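Beta-L-arabinobiosidase (PDB 5MQR) is a glycoside hydrolase of plant pectin breakdown, probably a beta-L-arabinobiosidase, with sialidase activity possible but less certain. Local coordinates at residues A[860-872]-A[896-909]. Sequence-based numbering, arbitrary orientation.
Sequences VENDLWNTRHQFF and LPDTTKKYEVAWKE
Tyr-903 drives the CD1-CE1 edge of its ring against one face of the Trp-865 indole, a T-shaped pair with planes 85° apart. The closest atoms, Tyr-903 CD1 and Trp-865 CE3, stand 3.7 Å apart. With its CG anti to the backbone N (chi1 -175°), Trp-865 reaches toward 896-909, and the backbone N of Phe-871 lies above the opposite face of the indole, near its rim. Trp-865 CE3 in turn sits above the centre of the Phe-872 ring, completing a three-ring cluster. Phe-872 and Tyr-903 themselves lie nearly parallel but slid apart, with little overlap; Phe-872 CZ meets Tyr-903 CD1 at 3.8 Å. Pro-897 CG touches Phe-872 CE2 at 3.9 Å, while Tyr-903 also packs on Trp-892 of helix 890-893.

Glu-861 passes the Tyr-903 hydroxyl with CB and CG, CB lying 3.5 Å from OH. Its extended chain brings OE2 to the backbone N-H of Asp-898 (N to OE2 3.0 Å), a nearly straight bond (163°) entering almost along the carboxylate C-O axis. Asp-898 OD2 lies 3.1 Å from the same Glu-861 OE2, a close approach of two acidic groups that the salt bridge from Lys-857 to Asp-898 OD1 probably eases. Beside them, Leu-896 CD1 rests against Val-860.

At the far end Ala-906 CB fits against Phe-871 CD1 at 3.6 Å. The carbonyl O of Ala-906 lies in the plane of that ring, at its edge. Val-905 CG1 lies against Gln-870 at CB and OE1. A G1 beta bulge pairs Gln-870 and Phe-871 on one strand with Asn-866 on the other. The contact thus seats a short bulged beta hairpin, following helix 843-864, against the 896-909 segment, within a glycosidase domain whose MGH1-like family is consistent with an (alpha/alpha)6 barrel built of helical hairpins.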
# COMPACT_ATOMS: atom_id res chain seq x y z
N VAL A 860 -18.90 38.24 -22.41
CA VAL A 860 -18.87 36.94 -23.08
C VAL A 860 -20.26 36.31 -23.07
O VAL A 860 -20.71 35.79 -24.09
CB VAL A 860 -17.81 35.98 -22.49
CG1 VAL A 860 -17.95 34.58 -23.06
CG2 VAL A 860 -16.42 36.51 -22.79
N GLU A 861 -20.92 36.34 -21.91
CA GLU A 861 -22.21 35.67 -21.75
C GLU A 861 -23.32 36.31 -22.58
O GLU A 861 -24.15 35.60 -23.16
CB GLU A 861 -22.63 35.64 -20.28
CG GLU A 861 -21.82 34.65 -19.46
CD GLU A 861 -22.35 34.51 -18.04
OE1 GLU A 861 -22.86 35.50 -17.49
OE2 GLU A 861 -22.26 33.40 -17.49
N ASN A 862 -23.32 37.64 -22.62
CA ASN A 862 -24.32 38.38 -23.36
C ASN A 862 -24.03 38.45 -24.86
O ASN A 862 -24.94 38.33 -25.66
CB ASN A 862 -24.50 39.80 -22.79
CG ASN A 862 -25.12 39.81 -21.39
OD1 ASN A 862 -25.82 38.87 -20.97
ND2 ASN A 862 -24.86 40.87 -20.64
N ASP A 863 -22.77 38.65 -25.23
CA ASP A 863 -22.41 38.94 -26.61
C ASP A 863 -21.88 37.75 -27.40
O ASP A 863 -22.04 37.73 -28.61
CB ASP A 863 -21.37 40.06 -26.68
CG ASP A 863 -21.89 41.39 -26.18
OD1 ASP A 863 -23.01 41.48 -25.65
OD2 ASP A 863 -21.18 42.39 -26.35
N LEU A 864 -21.20 36.79 -26.76
CA LEU A 864 -20.61 35.65 -27.50
C LEU A 864 -21.45 34.38 -27.48
O LEU A 864 -21.26 33.51 -28.33
CB LEU A 864 -19.18 35.38 -27.03
CG LEU A 864 -18.23 36.57 -27.17
CD1 LEU A 864 -16.82 36.12 -26.81
CD2 LEU A 864 -18.25 37.19 -28.56
N TRP A 865 -22.39 34.29 -26.55
CA TRP A 865 -23.36 33.22 -26.53
C TRP A 865 -24.30 33.39 -27.72
O TRP A 865 -25.04 34.37 -27.80
CB TRP A 865 -24.16 33.23 -25.24
CG TRP A 865 -25.10 32.07 -25.12
CD1 TRP A 865 -26.47 32.11 -25.10
CD2 TRP A 865 -24.75 30.69 -25.04
NE1 TRP A 865 -26.99 30.84 -24.99
CE2 TRP A 865 -25.95 29.95 -24.96
CE3 TRP A 865 -23.53 30.00 -25.03
CZ2 TRP A 865 -25.97 28.56 -24.85
CZ3 TRP A 865 -23.54 28.61 -24.92
CH2 TRP A 865 -24.75 27.91 -24.83
N ASN A 866 -24.23 32.45 -28.66
CA ASN A 866 -25.10 32.44 -29.85
C ASN A 866 -26.35 31.68 -29.44
O ASN A 866 -26.26 30.50 -29.13
CB ASN A 866 -24.37 31.74 -31.01
CG ASN A 866 -25.20 31.64 -32.27
OD1 ASN A 866 -26.37 31.28 -32.23
ND2 ASN A 866 -24.57 31.92 -33.40
N THR A 867 -27.49 32.36 -29.40
CA THR A 867 -28.74 31.76 -28.90
C THR A 867 -29.43 30.83 -29.91
O THR A 867 -30.23 30.00 -29.49
CB THR A 867 -29.76 32.84 -28.43
OG1 THR A 867 -29.89 33.82 -29.45
CG2 THR A 867 -29.30 33.52 -27.13
N ARG A 868 -29.15 30.97 -31.20
CA ARG A 868 -29.67 30.03 -32.22
C ARG A 868 -28.99 28.67 -32.05
O ARG A 868 -29.66 27.64 -31.94
CB ARG A 868 -29.53 30.57 -33.66
CG ARG A 868 -30.59 31.64 -34.01
CD ARG A 868 -30.38 32.49 -35.28
NE ARG A 868 -28.99 32.81 -35.68
CZ ARG A 868 -28.10 33.56 -35.00
NH1 ARG A 868 -28.39 34.07 -33.79
NH2 ARG A 868 -26.88 33.78 -35.51
N HIS A 869 -27.66 28.68 -31.97
CA HIS A 869 -26.86 27.46 -31.80
C HIS A 869 -26.74 26.92 -30.37
O HIS A 869 -26.43 25.74 -30.18
CB HIS A 869 -25.44 27.68 -32.34
CG HIS A 869 -25.36 27.72 -33.83
ND1 HIS A 869 -24.19 28.01 -34.50
CD2 HIS A 869 -26.30 27.50 -34.78
CE1 HIS A 869 -24.42 27.96 -35.80
NE2 HIS A 869 -25.69 27.67 -35.99
N GLN A 870 -26.93 27.78 -29.37
CA GLN A 870 -26.65 27.44 -27.98
C GLN A 870 -25.20 27.00 -27.83
O GLN A 870 -24.88 25.84 -27.59
CB GLN A 870 -27.66 26.41 -27.45
CG GLN A 870 -29.10 26.85 -27.60
CD GLN A 870 -30.07 25.85 -27.04
OE1 GLN A 870 -30.15 25.63 -25.83
NE2 GLN A 870 -30.82 25.22 -27.92
N PHE A 871 -24.31 27.97 -27.99
CA PHE A 871 -22.88 27.73 -28.07
C PHE A 871 -22.15 29.07 -28.11
O PHE A 871 -22.62 30.04 -28.75
CB PHE A 871 -22.56 26.92 -29.34
CG PHE A 871 -21.33 26.10 -29.22
CD1 PHE A 871 -21.36 24.87 -28.57
CD2 PHE A 871 -20.12 26.57 -29.71
CE1 PHE A 871 -20.20 24.11 -28.43
CE2 PHE A 871 -18.97 25.81 -29.58
CZ PHE A 871 -19.01 24.58 -28.94
N PHE A 872 -21.01 29.15 -27.42
CA PHE A 872 -20.18 30.34 -27.44
C PHE A 872 -19.41 30.38 -28.73
O PHE A 872 -18.75 29.41 -29.08
CB PHE A 872 -19.18 30.36 -26.28
CG PHE A 872 -19.81 30.62 -24.95
CD1 PHE A 872 -20.26 31.88 -24.62
CD2 PHE A 872 -19.95 29.59 -24.01
CE1 PHE A 872 -20.84 32.13 -23.40
CE2 PHE A 872 -20.52 29.84 -22.77
CZ PHE A 872 -20.97 31.11 -22.46
N LEU A 896 -15.62 30.48 -16.46
CA LEU A 896 -16.31 31.75 -16.74
C LEU A 896 -17.83 31.65 -16.63
O LEU A 896 -18.45 32.48 -15.97
CB LEU A 896 -15.88 32.30 -18.12
CG LEU A 896 -16.35 33.69 -18.56
CD1 LEU A 896 -15.50 34.21 -19.71
CD2 LEU A 896 -17.81 33.68 -18.97
N PRO A 897 -18.46 30.66 -17.31
CA PRO A 897 -19.93 30.73 -17.33
C PRO A 897 -20.58 30.46 -15.98
O PRO A 897 -19.98 29.83 -15.12
CB PRO A 897 -20.32 29.64 -18.34
CG PRO A 897 -19.09 29.47 -19.19
CD PRO A 897 -17.97 29.58 -18.19
N ASP A 898 -21.78 31.01 -15.81
CA ASP A 898 -22.70 30.68 -14.74
C ASP A 898 -23.12 29.23 -14.75
O ASP A 898 -23.00 28.52 -15.76
CB ASP A 898 -23.98 31.53 -14.85
CG ASP A 898 -23.76 32.95 -14.45
OD1 ASP A 898 -23.08 33.13 -13.41
OD2 ASP A 898 -24.25 33.89 -15.14
N THR A 899 -23.69 28.81 -13.62
CA THR A 899 -24.16 27.43 -13.44
C THR A 899 -25.56 27.19 -14.05
O THR A 899 -26.06 26.08 -13.99
CB THR A 899 -24.19 27.03 -11.94
OG1 THR A 899 -25.09 27.88 -11.23
CG2 THR A 899 -22.80 27.13 -11.30
N THR A 900 -26.17 28.22 -14.63
CA THR A 900 -27.50 28.05 -15.22
C THR A 900 -27.53 26.92 -16.29
O THR A 900 -26.54 26.70 -17.01
CB THR A 900 -28.03 29.38 -15.80
OG1 THR A 900 -27.25 29.74 -16.94
CG2 THR A 900 -28.00 30.53 -14.74
N LYS A 901 -28.66 26.22 -16.36
CA LYS A 901 -28.83 25.05 -17.23
C LYS A 901 -28.62 25.31 -18.71
O LYS A 901 -28.21 24.41 -19.44
CB LYS A 901 -30.24 24.43 -17.06
CG LYS A 901 -30.34 23.49 -15.86
CD LYS A 901 -29.69 22.14 -16.15
CE LYS A 901 -29.35 21.35 -14.88
NZ LYS A 901 -30.59 21.05 -14.10
N LYS A 902 -28.92 26.52 -19.16
CA LYS A 902 -28.86 26.81 -20.59
C LYS A 902 -27.49 26.64 -21.24
O LYS A 902 -27.44 26.26 -22.38
CB LYS A 902 -29.46 28.18 -20.94
CG LYS A 902 -28.69 29.39 -20.42
CD LYS A 902 -29.11 30.62 -21.20
CE LYS A 902 -28.61 31.91 -20.57
NZ LYS A 902 -28.33 32.90 -21.64
N TYR A 903 -26.39 26.89 -20.52
CA TYR A 903 -25.05 26.72 -21.11
C TYR A 903 -24.63 25.26 -21.26
O TYR A 903 -23.85 24.96 -22.16
CB TYR A 903 -23.98 27.51 -20.34
CG TYR A 903 -24.25 28.99 -20.25
CD1 TYR A 903 -24.33 29.77 -21.40
CD2 TYR A 903 -24.42 29.62 -19.02
CE1 TYR A 903 -24.57 31.13 -21.32
CE2 TYR A 903 -24.67 30.98 -18.93
CZ TYR A 903 -24.74 31.73 -20.08
OH TYR A 903 -25.00 33.09 -19.99
N GLU A 904 -25.16 24.36 -20.42
CA GLU A 904 -24.87 22.89 -20.45
C GLU A 904 -24.94 22.30 -21.85
O GLU A 904 -24.09 21.52 -22.25
CB GLU A 904 -25.87 22.06 -19.61
CG GLU A 904 -25.68 22.08 -18.10
CD GLU A 904 -26.35 20.89 -17.36
OE1 GLU A 904 -26.53 19.79 -17.95
OE2 GLU A 904 -26.68 21.07 -16.16
N VAL A 905 -25.98 22.67 -22.56
CA VAL A 905 -26.29 22.05 -23.84
C VAL A 905 -25.11 22.12 -24.83
O VAL A 905 -24.97 21.23 -25.64
CB VAL A 905 -27.59 22.64 -24.42
CG1 VAL A 905 -27.35 24.03 -24.93
CG2 VAL A 905 -28.15 21.76 -25.52
N ALA A 906 -24.25 23.14 -24.74
CA ALA A 906 -23.01 23.20 -25.54
C ALA A 906 -22.14 21.93 -25.48
O ALA A 906 -21.55 21.51 -26.46
CB ALA A 906 -22.17 24.42 -25.14
N TRP A 907 -22.10 21.33 -24.30
CA TRP A 907 -21.30 20.15 -24.07
C TRP A 907 -21.85 18.88 -24.73
O TRP A 907 -21.14 17.88 -24.81
CB TRP A 907 -21.09 19.95 -22.56
CG TRP A 907 -20.16 20.96 -22.02
CD1 TRP A 907 -20.47 22.05 -21.28
CD2 TRP A 907 -18.75 20.97 -22.18
NE1 TRP A 907 -19.34 22.76 -20.97
CE2 TRP A 907 -18.26 22.11 -21.51
CE3 TRP A 907 -17.85 20.14 -22.84
CZ2 TRP A 907 -16.91 22.44 -21.48
CZ3 TRP A 907 -16.50 20.46 -22.81
CH2 TRP A 907 -16.04 21.59 -22.12
N LYS A 908 -23.09 18.91 -25.23
CA LYS A 908 -23.63 17.77 -25.95
C LYS A 908 -22.86 17.50 -27.24
O LYS A 908 -22.82 16.36 -27.70
CB LYS A 908 -25.12 17.95 -26.26
CG LYS A 908 -25.99 17.87 -25.03
CD LYS A 908 -27.48 17.88 -25.34
CE LYS A 908 -28.26 17.64 -24.05
NZ LYS A 908 -29.72 17.43 -24.29
N GLU A 909 -22.23 18.53 -27.80
CA GLU A 909 -21.50 18.38 -29.05
C GLU A 909 -20.23 17.54 -28.93
O GLU A 909 -19.69 17.09 -29.92
CB GLU A 909 -21.17 19.75 -29.65
CG GLU A 909 -22.41 20.59 -29.92
CD GLU A 909 -23.42 19.86 -30.78
OE1 GLU A 909 -23.08 19.57 -31.95
OE2 GLU A 909 -24.55 19.55 -30.29